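Local coordinates for protein autotransporter adhesin/invasin TibA (PDB 4Q1Q) that mediates adhesion to and invasion of human intestinal epithelial cells, promotes bacterial aggregation through self-association and enhances biofilm formation, at residues I17-T22 / I39-K44; S55-I60 / S74-S79; S185-T190 / S203-S208; S222-T227 / V242-I247. One frame throughout, in Å; residues are numbered along the deposited sequence.

Contact 1 (I17-T22 / I39-K44); sequences IGRGET and INSGGK. With 289 (D-glycero-alpha-D-manno-heptopyranose), chain E.
Arg19 lies against Ser41 where two successive coils of the parallel beta-helix leave their paired strands and turn. Its NH2 comes to 3.5 Å from Ser41 CB, and Ser41 N lies at the guanidinium edge, in its plane. The Arg19 chain bends at chi3 (74°), placing NE 3.6 Å from Ser41 CB. The guanidinium and Asn40 amide planes are 81° apart, with NE near Asn40 CB. Ser41 OG carries a covalently linked heptose, and C6 of that sugar packs 3.7 Å from Arg19 CB, so one arginine side chain borders both the serine and its sugar.

Behind the arginine the backbones meet directly. Asn40 N donates to Ile17 O at 2.9 Å, extending the parallel pairing of Ile17 with Ile39. Arg19 N also bonds to Ser41 O, modelled as a very short contact whose exact length is doubtful. Residues Asn40 to Gly43 form a type II beta turn, with Gly42 at positive phi in its third position and Gly43 N bonded to Asn40 O. Asn40 OD1 is taken by Asn59 of the next coil. Where the turn closes, Gly18 CA and Gly43 CA approach to 3.4 Å.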
# COMPACT_ATOMS: atom_id res chain seq x y z
N ILE A 17 20.73 -13.05 18.22
CA ILE A 17 19.99 -14.25 18.59
C ILE A 17 19.65 -15.10 17.37
O ILE A 17 19.55 -14.58 16.26
CB ILE A 17 18.72 -13.88 19.40
CG1 ILE A 17 19.11 -13.55 20.85
CG2 ILE A 17 17.65 -14.96 19.35
CD1 ILE A 17 17.98 -13.54 21.85
N GLY A 18 19.48 -16.40 17.60
CA GLY A 18 19.13 -17.36 16.56
C GLY A 18 20.12 -18.50 16.41
O GLY A 18 20.74 -18.92 17.39
N ARG A 19 20.24 -18.99 15.17
CA ARG A 19 21.07 -20.12 14.75
C ARG A 19 21.93 -20.77 15.84
O ARG A 19 21.40 -21.51 16.68
CB ARG A 19 21.90 -19.71 13.52
CG ARG A 19 22.43 -18.28 13.48
CD ARG A 19 23.30 -18.04 12.25
NE ARG A 19 22.55 -17.93 11.00
CZ ARG A 19 23.00 -18.24 9.79
NH1 ARG A 19 24.23 -18.70 9.61
NH2 ARG A 19 22.22 -18.09 8.72
N GLY A 20 23.24 -20.52 15.83
CA GLY A 20 24.15 -21.03 16.85
C GLY A 20 24.55 -19.89 17.76
O GLY A 20 25.73 -19.69 18.05
N GLU A 21 23.55 -19.12 18.18
CA GLU A 21 23.77 -18.01 19.09
C GLU A 21 23.60 -18.51 20.52
O GLU A 21 23.25 -19.67 20.76
CB GLU A 21 22.80 -16.86 18.80
CG GLU A 21 23.43 -15.63 18.18
CD GLU A 21 24.07 -15.90 16.83
OE1 GLU A 21 23.77 -16.96 16.24
OE2 GLU A 21 24.86 -15.04 16.38
N THR A 22 23.88 -17.60 21.45
CA THR A 22 23.70 -17.84 22.88
C THR A 22 22.28 -18.26 23.28
O THR A 22 22.08 -19.07 24.19
CB THR A 22 24.07 -16.59 23.70
OG1 THR A 22 23.63 -16.78 25.05
CG2 THR A 22 23.39 -15.33 23.17
N ILE A 39 18.34 -10.40 14.76
CA ILE A 39 17.67 -11.71 14.69
C ILE A 39 18.11 -12.47 13.45
O ILE A 39 17.80 -12.08 12.32
CB ILE A 39 16.13 -11.63 14.68
CG1 ILE A 39 15.58 -10.76 15.83
CG2 ILE A 39 15.56 -13.04 14.80
CD1 ILE A 39 14.14 -10.32 15.68
N ASN A 40 18.85 -13.55 13.67
CA ASN A 40 19.35 -14.37 12.57
C ASN A 40 18.65 -15.72 12.54
O ASN A 40 17.83 -16.04 13.41
CB ASN A 40 20.87 -14.52 12.66
CG ASN A 40 21.60 -13.24 12.34
OD1 ASN A 40 21.04 -12.29 11.80
ND2 ASN A 40 22.88 -13.20 12.68
N SER A 41 18.98 -16.49 11.50
CA SER A 41 18.26 -17.70 11.13
C SER A 41 17.91 -18.57 12.33
O SER A 41 18.78 -18.88 13.15
CB SER A 41 19.08 -18.51 10.11
OG SER A 41 18.28 -19.40 9.35
N GLY A 42 16.64 -18.95 12.46
CA GLY A 42 16.17 -19.74 13.60
C GLY A 42 15.84 -18.90 14.82
O GLY A 42 15.18 -19.38 15.76
N GLY A 43 16.22 -17.63 14.79
CA GLY A 43 15.88 -16.67 15.84
C GLY A 43 14.43 -16.18 15.86
O GLY A 43 13.92 -15.71 14.84
N LYS A 44 13.80 -16.27 17.03
CA LYS A 44 12.47 -15.75 17.28
C LYS A 44 12.44 -14.68 18.39
O LYS A 44 12.80 -14.96 19.53
CB LYS A 44 11.54 -16.90 17.67
CG LYS A 44 11.57 -18.10 16.73
CD LYS A 44 10.18 -18.65 16.43
CE LYS A 44 10.11 -19.32 15.07
NZ LYS A 44 8.82 -19.07 14.36
O7 289 E . 19.46 -24.62 12.13
C7 289 E . 19.80 -23.33 12.67
C6 289 E . 19.95 -22.26 11.60
O6 289 E . 20.86 -22.73 10.59
C5 289 E . 18.65 -21.76 10.95
O5 289 E . 18.93 -21.40 9.60
C1 289 E . 17.88 -20.60 9.05
C2 289 E . 16.63 -21.47 8.90
O2 289 E . 16.88 -22.55 7.99
C3 289 E . 16.23 -22.01 10.27
O3 289 E . 15.13 -22.93 10.12
C4 289 E . 17.42 -22.68 10.96
O4 289 E . 17.01 -23.03 12.29

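Contact 2 (S55-I60 / S74-S79); sequences STTINI and SSTINS. With 289 (D-glycero-alpha-D-manno-heptopyranose), chain V; 289 (D-glycero-alpha-D-manno-heptopyranose), chain B; 289 (D-glycero-alpha-D-manno-heptopyranose), chain C.
Thr57 and Thr76, Ile58 and Ile77, and Asn59 and Asn78 form three pairs of side chains lying side by side and pointing the same way, as expected of matched positions in successive coils of a parallel beta-helix. In the threonine pair, hydroxyl meets methyl: Thr57 OG1 sits 3.0 Å from Thr76 CG2, a tight approach. Thr76 OG1 is anti to its backbone N (chi1 180°), which leaves CG2 in the crowded position between the backbone N and the carbonyl carbon, turned to Thr57.

On the other face the isoleucines are buried. Ile58 CD1 reaches Ile77 CG1 at 4.2 Å; Gln64, from a strand of the other sheet, touches Ile58, and Gln83 touches Ile77. Beyond the strands, the amides of Asn59 and Asn78 are nearly parallel, 18° apart, and Asn78 ND2 gives a weak hydrogen bond to Asn59 OD1 at 3.4 Å. Asn59 ND2 turns to Asn40 and Asn78 OD1 to Asn97, so the pair forms part of an asparagine ladder running across the coils.

At one end Ser55 and Ser74, both at positive phi where the chain turns a corner, each carry a heptose on OG. At the other, Ser79 OG bears a third sugar, whose O6 lies 3.6 Å from Ile60 CD1.

The firm bonds are those of the backbone: Thr76 N to Thr56 O (2.7 Å), Ile58 N to Thr76 O and Asn78 N to Ile58 O. Register thus rests on the backbone, like side chains stack coil on coil mainly through van der Waals contact, and the sugars are confined to the serine-bearing ends.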
# COMPACT_ATOMS: atom_id res chain seq x y z
N SER A 55 14.97 -0.82 17.16
CA SER A 55 16.16 -0.96 16.32
C SER A 55 16.54 -2.42 16.05
O SER A 55 17.72 -2.74 15.87
CB SER A 55 17.35 -0.25 16.97
OG SER A 55 17.08 1.11 17.30
N THR A 56 15.54 -3.29 16.02
CA THR A 56 15.80 -4.70 15.77
C THR A 56 16.14 -4.89 14.31
O THR A 56 15.44 -4.33 13.46
CB THR A 56 14.57 -5.54 16.09
OG1 THR A 56 14.11 -5.22 17.41
CG2 THR A 56 14.90 -7.00 16.02
N THR A 57 17.22 -5.61 14.04
CA THR A 57 17.61 -6.01 12.69
C THR A 57 17.18 -7.46 12.45
O THR A 57 17.49 -8.34 13.25
CB THR A 57 19.13 -5.80 12.47
OG1 THR A 57 19.38 -4.45 12.03
CG2 THR A 57 19.68 -6.76 11.44
N ILE A 58 16.45 -7.72 11.37
CA ILE A 58 15.90 -9.05 11.11
C ILE A 58 16.48 -9.60 9.81
O ILE A 58 16.23 -9.06 8.73
CB ILE A 58 14.36 -9.05 10.97
CG1 ILE A 58 13.71 -8.27 12.11
CG2 ILE A 58 13.83 -10.48 10.95
CD1 ILE A 58 12.20 -8.16 12.03
N ASN A 59 17.26 -10.67 9.95
CA ASN A 59 17.96 -11.27 8.82
C ASN A 59 17.38 -12.64 8.45
O ASN A 59 16.53 -13.19 9.15
CB ASN A 59 19.47 -11.39 9.07
CG ASN A 59 20.15 -10.04 9.29
OD1 ASN A 59 20.03 -9.13 8.47
ND2 ASN A 59 20.89 -9.91 10.39
N ILE A 60 17.85 -13.16 7.32
CA ILE A 60 17.34 -14.38 6.69
C ILE A 60 16.94 -15.43 7.71
O ILE A 60 17.72 -15.80 8.58
CB ILE A 60 18.34 -14.99 5.67
CG1 ILE A 60 17.83 -16.33 5.15
CG2 ILE A 60 19.74 -15.14 6.27
CD1 ILE A 60 18.18 -16.58 3.70
N SER A 74 11.35 0.99 14.60
CA SER A 74 12.57 1.00 13.81
C SER A 74 13.18 -0.39 13.53
O SER A 74 14.38 -0.49 13.28
CB SER A 74 13.61 1.90 14.50
OG SER A 74 13.09 3.14 14.95
N SER A 75 12.36 -1.44 13.56
CA SER A 75 12.78 -2.76 13.09
C SER A 75 13.25 -2.57 11.66
O SER A 75 12.69 -1.77 10.92
CB SER A 75 11.64 -3.78 13.07
OG SER A 75 11.32 -4.33 14.33
N THR A 76 14.28 -3.31 11.27
CA THR A 76 14.72 -3.27 9.88
C THR A 76 14.81 -4.70 9.32
O THR A 76 15.53 -5.55 9.85
CB THR A 76 16.03 -2.44 9.73
OG1 THR A 76 16.46 -2.41 8.37
CG2 THR A 76 17.16 -3.03 10.55
N ILE A 77 14.08 -4.98 8.25
CA ILE A 77 13.90 -6.36 7.79
C ILE A 77 14.72 -6.61 6.53
O ILE A 77 14.64 -5.85 5.56
CB ILE A 77 12.42 -6.68 7.48
CG1 ILE A 77 11.53 -5.98 8.51
CG2 ILE A 77 12.16 -8.18 7.45
CD1 ILE A 77 10.05 -6.13 8.22
N ASN A 78 15.53 -7.67 6.55
CA ASN A 78 16.37 -8.00 5.39
C ASN A 78 16.06 -9.36 4.76
O ASN A 78 15.38 -10.19 5.38
CB ASN A 78 17.85 -7.95 5.79
CG ASN A 78 18.32 -6.53 6.06
OD1 ASN A 78 18.33 -5.70 5.16
ND2 ASN A 78 18.69 -6.26 7.30
N SER A 79 16.57 -9.53 3.54
CA SER A 79 16.53 -10.75 2.72
C SER A 79 16.16 -11.96 3.56
O SER A 79 16.93 -12.39 4.40
CB SER A 79 17.87 -10.94 2.00
OG SER A 79 18.09 -12.13 1.24
O7 289 V . 16.76 -17.24 -2.43
C7 289 V . 17.36 -15.98 -2.09
C6 289 V . 16.69 -15.41 -0.85
O6 289 V . 17.03 -16.21 0.29
C5 289 V . 17.11 -13.97 -0.61
O5 289 V . 18.45 -13.94 -0.11
C1 289 V . 18.86 -12.63 0.25
C2 289 V . 18.87 -11.74 -0.98
O2 289 V . 19.85 -12.23 -1.91
C3 289 V . 17.50 -11.73 -1.65
O3 289 V . 17.58 -11.05 -2.91
C4 289 V . 17.02 -13.16 -1.89
O4 289 V . 15.66 -13.13 -2.35
O7 289 B . 16.89 2.94 11.04
C7 289 B . 15.64 3.18 11.70
C6 289 B . 15.44 4.66 12.03
O6 289 B . 15.25 5.38 10.81
C5 289 B . 14.24 4.80 12.96
O5 289 B . 14.63 4.33 14.25
C1 289 B . 13.56 4.34 15.20
C2 289 B . 13.23 5.80 15.44
O2 289 B . 14.42 6.50 15.84
C3 289 B . 12.66 6.35 14.14
O3 289 B . 12.25 7.71 14.31
C4 289 B . 13.71 6.23 13.04
O4 289 B . 13.14 6.57 11.77
O7 289 C . 22.31 0.83 13.27
C7 289 C . 20.96 0.83 13.76
C6 289 C . 20.87 1.42 15.16
O6 289 C . 21.76 2.53 15.30
C5 289 C . 19.46 1.87 15.53
O5 289 C . 19.30 1.75 16.95
C1 289 C . 17.97 2.05 17.39
C2 289 C . 17.54 3.49 17.14
O2 289 C . 18.19 4.42 18.01
C3 289 C . 17.80 3.82 15.67
O3 289 C . 17.72 5.24 15.50
C4 289 C . 19.15 3.32 15.15
O4 289 C . 19.13 3.43 13.72

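Contact 3 (S185-T190 / S203-S208); sequences SAAKTT and SATGTS. With 289 (D-glycero-alpha-D-manno-heptopyranose), chain R; 289 (D-glycero-alpha-D-manno-heptopyranose), chain S.
Thr205 reaches across to the sugar carried by Ser185 while its side chain also packs on Ala187. With chi1 at 56° its OG1 lies between the backbone N and the carbonyl carbon. There Thr205 OG1 is hydrogen-bonded to heptose O3 at 2.6 Å. Thr205 OG1 also touches Ala187 CB at 3.4 Å. Thr205 CG2 lies near both sugars, 3.4 Å from the same O3 and 3.5 Å from O3 of the heptose linked to Ser203. Ser185 and Ser203 are paired in register, and with the same chi1, OG anti to the backbone N (-172° and -180°), their sugars leave from matching positions; each OG is covalently bound to heptose C1.

These are adjacent coils of the parallel beta-helix passenger, whose short strands pair in register through bonds such as Ala186 N to Ser203 O (2.9 Å). Ala186 and Ala204 turn to the opposite face, where Met197 packs on both.

At the corner, Lys188 and Gly206 both take positive phi. The Lys188 chain bends at chi2, bringing CD to 4.0 Å from Gly206 O; NZ ends 4.1 Å from Gly206 CA. A water bridges the two chains here: it accepts from Thr189 N, donates to Thr205 O and is hydrogen-bonded to Thr207 OG1. Past the corner the pairing resumes as Ser208 N donates to Thr189 O, with Thr207 CG2 lying 3.8 Å from that same carbonyl oxygen.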
# COMPACT_ATOMS: atom_id res chain seq x y z
N SER A 185 -10.83 -2.05 -3.71
CA SER A 185 -11.35 -0.69 -3.71
C SER A 185 -10.35 0.38 -3.26
O SER A 185 -9.68 0.24 -2.23
CB SER A 185 -12.58 -0.66 -2.81
OG SER A 185 -13.25 0.58 -2.90
N ALA A 186 -10.32 1.47 -4.02
CA ALA A 186 -9.55 2.67 -3.71
C ALA A 186 -10.41 3.94 -3.60
O ALA A 186 -11.33 4.20 -4.38
CB ALA A 186 -8.50 2.86 -4.80
N ALA A 187 -10.07 4.78 -2.62
CA ALA A 187 -10.79 6.02 -2.36
C ALA A 187 -9.77 7.14 -2.17
O ALA A 187 -8.72 6.91 -1.57
CB ALA A 187 -11.70 5.88 -1.16
N LYS A 188 -10.07 8.30 -2.75
CA LYS A 188 -9.32 9.53 -2.55
C LYS A 188 -7.87 9.37 -2.95
O LYS A 188 -6.94 9.82 -2.26
CB LYS A 188 -9.38 10.02 -1.09
CG LYS A 188 -10.78 10.20 -0.51
CD LYS A 188 -11.55 11.32 -1.19
CE LYS A 188 -13.01 11.29 -0.79
NZ LYS A 188 -13.80 12.08 -1.77
N THR A 189 -7.70 8.71 -4.09
CA THR A 189 -6.39 8.50 -4.68
C THR A 189 -6.05 9.82 -5.36
O THR A 189 -6.86 10.41 -6.06
CB THR A 189 -6.37 7.33 -5.68
OG1 THR A 189 -6.70 6.09 -5.04
CG2 THR A 189 -4.98 7.18 -6.28
N THR A 190 -4.80 10.22 -5.19
CA THR A 190 -4.24 11.39 -5.84
C THR A 190 -3.20 10.91 -6.85
O THR A 190 -2.25 10.21 -6.49
CB THR A 190 -3.62 12.32 -4.78
OG1 THR A 190 -4.70 12.99 -4.10
CG2 THR A 190 -2.68 13.33 -5.42
N SER A 203 -12.71 -1.02 -8.12
CA SER A 203 -13.45 0.23 -7.98
C SER A 203 -12.62 1.37 -7.38
O SER A 203 -11.96 1.15 -6.38
CB SER A 203 -14.60 0.01 -7.01
OG SER A 203 -15.34 1.22 -6.86
N ALA A 204 -12.71 2.56 -7.98
CA ALA A 204 -12.19 3.81 -7.44
C ALA A 204 -13.26 4.90 -7.21
O ALA A 204 -14.18 5.11 -8.00
CB ALA A 204 -11.15 4.37 -8.40
N THR A 205 -13.09 5.66 -6.15
CA THR A 205 -13.99 6.75 -5.82
C THR A 205 -13.15 7.95 -5.43
O THR A 205 -12.13 7.78 -4.77
CB THR A 205 -14.93 6.46 -4.64
OG1 THR A 205 -14.15 6.11 -3.48
CG2 THR A 205 -15.87 5.32 -4.96
N GLY A 206 -13.59 9.13 -5.84
CA GLY A 206 -12.95 10.37 -5.39
C GLY A 206 -11.50 10.46 -5.80
O GLY A 206 -10.65 10.93 -5.04
N THR A 207 -11.22 10.02 -7.02
CA THR A 207 -9.91 10.18 -7.64
C THR A 207 -9.72 11.61 -8.13
O THR A 207 -10.63 12.23 -8.68
CB THR A 207 -9.77 9.23 -8.84
OG1 THR A 207 -10.15 7.91 -8.45
CG2 THR A 207 -8.35 9.17 -9.36
N SER A 208 -8.51 12.11 -7.96
CA SER A 208 -8.08 13.37 -8.56
C SER A 208 -6.86 13.10 -9.42
O SER A 208 -5.89 12.50 -8.96
CB SER A 208 -7.72 14.38 -7.46
OG SER A 208 -8.78 14.42 -6.51
O7 289 R . -13.82 1.52 3.50
C7 289 R . -13.09 1.11 2.34
C6 289 R . -13.98 0.44 1.29
O6 289 R . -15.33 0.33 1.78
C5 289 R . -13.96 1.12 -0.09
O5 289 R . -14.77 0.36 -0.99
C1 289 R . -14.42 0.69 -2.34
C2 289 R . -14.97 2.07 -2.70
O2 289 R . -16.40 2.10 -2.77
C3 289 R . -14.38 3.05 -1.68
O3 289 R . -15.04 4.31 -1.87
C4 289 R . -14.46 2.55 -0.23
O4 289 R . -13.68 3.44 0.58
O7 289 S . -18.26 -2.50 -6.19
C7 289 S . -18.24 -2.31 -7.61
C6 289 S . -18.69 -0.91 -8.03
O6 289 S . -20.12 -0.82 -7.98
C5 289 S . -18.00 0.21 -7.24
O5 289 S . -17.00 0.65 -8.16
C1 289 S . -16.19 1.73 -7.70
C2 289 S . -17.15 2.91 -7.75
O2 289 S . -17.92 2.93 -8.96
C3 289 S . -18.01 2.66 -6.52
O3 289 S . -18.77 3.83 -6.25
C4 289 S . -18.85 1.41 -6.79
O4 289 S . -19.55 1.15 -5.57
O HOH W 1 -9.50 6.84 -5.86

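Contact 4 (S222-T227 / V242-I247); sequences SATNTT and VTETTI. With 289 (D-glycero-alpha-D-manno-heptopyranose), chain S.
Thr224 and Thr243 lie side by side, pointing the same way, in neighbouring coils of the parallel beta-helix. Thr224 CB faces the heptose carried by Ser203, 3.7 Å from sugar O2. From CB the side chain forks. Thr224 OG1, anti to the carbonyl carbon (chi1 -65°), is hydrogen-bonded to heptose O2 at 2.7 Å. Thr224 OG1 also touches Thr243 CG2 at 3.3 Å. Thr224 CG2, anti to the backbone N, meets the same methyl, Thr243 CG2, at 3.8 Å. Sugar O2 is held a second time by Ser222 OG at 2.6 Å, so two hydroxyls from one strand grip a single oxygen of a sugar linked to the preceding coil.

Thr227 and Thr246 repeat the pairing beyond the corner, OG1 of the first resting on CG2 of the second. At the corner itself Asn225 and Glu244 both adopt positive phi, and Asn225 N donates to Thr243 O while Thr226 N donates to Glu244 O. On the inward face, which Thr226 and Thr245 share, Ala223 CB packs 3.7 Å from Val242 CG1.

Strands 214-217 and 233-236 run past this inner side: Gln215 and Gln234 touch Ala223 and Thr226, and Gln234 OE1 is hydrogen-bonded to Thr245 OG1. The paired strands are themselves flanked by strand 203-209 next to 222-227 and strand 260-266 next to 242-247.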
# COMPACT_ATOMS: atom_id res chain seq x y z
N SER A 222 -14.46 0.24 -12.47
CA SER A 222 -15.45 1.31 -12.35
C SER A 222 -14.89 2.49 -11.55
O SER A 222 -14.38 2.30 -10.45
CB SER A 222 -16.73 0.75 -11.73
OG SER A 222 -17.60 1.78 -11.28
N ALA A 223 -14.92 3.69 -12.12
CA ALA A 223 -14.50 4.90 -11.41
C ALA A 223 -15.70 5.80 -11.17
O ALA A 223 -16.58 5.93 -12.03
CB ALA A 223 -13.44 5.65 -12.19
N THR A 224 -15.76 6.38 -9.97
CA THR A 224 -16.84 7.28 -9.58
C THR A 224 -16.25 8.53 -8.95
O THR A 224 -15.46 8.44 -8.01
CB THR A 224 -17.83 6.59 -8.62
OG1 THR A 224 -18.47 5.51 -9.31
CG2 THR A 224 -18.90 7.56 -8.12
N ASN A 225 -16.62 9.68 -9.49
CA ASN A 225 -16.37 10.97 -8.88
C ASN A 225 -14.88 11.21 -9.05
O ASN A 225 -14.08 11.11 -8.12
CB ASN A 225 -16.84 11.08 -7.42
CG ASN A 225 -16.40 12.37 -6.75
OD1 ASN A 225 -16.18 13.39 -7.40
ND2 ASN A 225 -16.23 12.31 -5.44
N THR A 226 -14.54 11.50 -10.30
CA THR A 226 -13.15 11.69 -10.65
C THR A 226 -12.97 13.12 -11.11
O THR A 226 -13.84 13.66 -11.78
CB THR A 226 -12.73 10.73 -11.78
OG1 THR A 226 -13.00 9.39 -11.37
CG2 THR A 226 -11.24 10.91 -12.10
N THR A 227 -11.85 13.75 -10.76
CA THR A 227 -11.64 15.10 -11.25
C THR A 227 -10.37 15.06 -12.07
O THR A 227 -9.34 14.60 -11.58
CB THR A 227 -11.57 16.21 -10.16
OG1 THR A 227 -12.87 16.39 -9.61
CG2 THR A 227 -11.22 17.57 -10.75
N VAL A 242 -17.11 4.63 -16.13
CA VAL A 242 -16.87 5.72 -15.20
C VAL A 242 -18.12 6.57 -15.06
O VAL A 242 -18.95 6.64 -15.98
CB VAL A 242 -15.64 6.57 -15.57
CG1 VAL A 242 -14.44 5.66 -15.76
CG2 VAL A 242 -15.83 7.37 -16.85
N THR A 243 -18.26 7.18 -13.89
CA THR A 243 -19.39 8.06 -13.63
C THR A 243 -18.97 9.27 -12.79
O THR A 243 -18.01 9.23 -12.00
CB THR A 243 -20.59 7.30 -13.04
OG1 THR A 243 -21.72 8.18 -13.10
CG2 THR A 243 -20.31 6.89 -11.62
N GLU A 244 -19.62 10.39 -13.05
CA GLU A 244 -19.37 11.61 -12.30
C GLU A 244 -17.90 11.93 -12.46
O GLU A 244 -17.14 11.96 -11.50
CB GLU A 244 -19.73 11.48 -10.82
CG GLU A 244 -21.18 11.15 -10.52
CD GLU A 244 -21.43 10.90 -9.03
OE1 GLU A 244 -22.27 10.04 -8.70
OE2 GLU A 244 -20.74 11.55 -8.20
N THR A 245 -17.50 12.14 -13.71
CA THR A 245 -16.18 12.65 -14.01
C THR A 245 -16.36 14.13 -14.35
O THR A 245 -17.20 14.51 -15.16
CB THR A 245 -15.55 11.92 -15.20
OG1 THR A 245 -15.42 10.53 -14.88
CG2 THR A 245 -14.17 12.45 -15.51
N THR A 246 -15.49 14.95 -13.79
CA THR A 246 -15.42 16.33 -14.23
C THR A 246 -14.08 16.52 -14.94
O THR A 246 -13.02 16.10 -14.46
CB THR A 246 -15.66 17.31 -13.05
OG1 THR A 246 -16.01 18.60 -13.58
CG2 THR A 246 -14.43 17.46 -12.20
N ILE A 247 -14.15 17.12 -16.12
CA ILE A 247 -12.96 17.37 -16.92
C ILE A 247 -12.78 18.88 -16.98
O ILE A 247 -13.56 19.59 -17.61
CB ILE A 247 -13.03 16.82 -18.37
CG1 ILE A 247 -13.54 15.38 -18.37
CG2 ILE A 247 -11.67 16.89 -19.05
CD1 ILE A 247 -15.01 15.24 -18.66
O7 289 S . -18.26 -2.50 -6.19
C7 289 S . -18.24 -2.31 -7.61
C6 289 S . -18.69 -0.91 -8.03
O6 289 S . -20.12 -0.82 -7.98
C5 289 S . -18.00 0.21 -7.24
O5 289 S . -17.00 0.65 -8.16
C1 289 S . -16.19 1.73 -7.70
C2 289 S . -17.15 2.91 -7.75
O2 289 S . -17.92 2.93 -8.96
C3 289 S . -18.01 2.66 -6.52
O3 289 S . -18.77 3.83 -6.25
C4 289 S . -18.85 1.41 -6.79
O4 289 S . -19.55 1.15 -5.57

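All four contacts join successive coils of one beta-helix, at two places along its length. Contacts 1 and 2 adjoin: Ile39 N bonds to Thr57 O. Contacts 3 and 4 meet through Ala204 O and Thr224 N, and share the heptose on Ser203. Centres of contacts 1 and 4 are about 53 Å apart, on opposite sides of the chain's centre. Contact 1 is mostly buried and joins turns through glycine-rich backbone, whereas contacts 2, 3 and 4 are partly buried strand pairs with one inward face. That face carries isoleucine in contact 2, alanine in contact 3, and alanine, valine and threonine in contact 4. Sugars bond to hydroxyls of neighbouring coils in contacts 3 and 4.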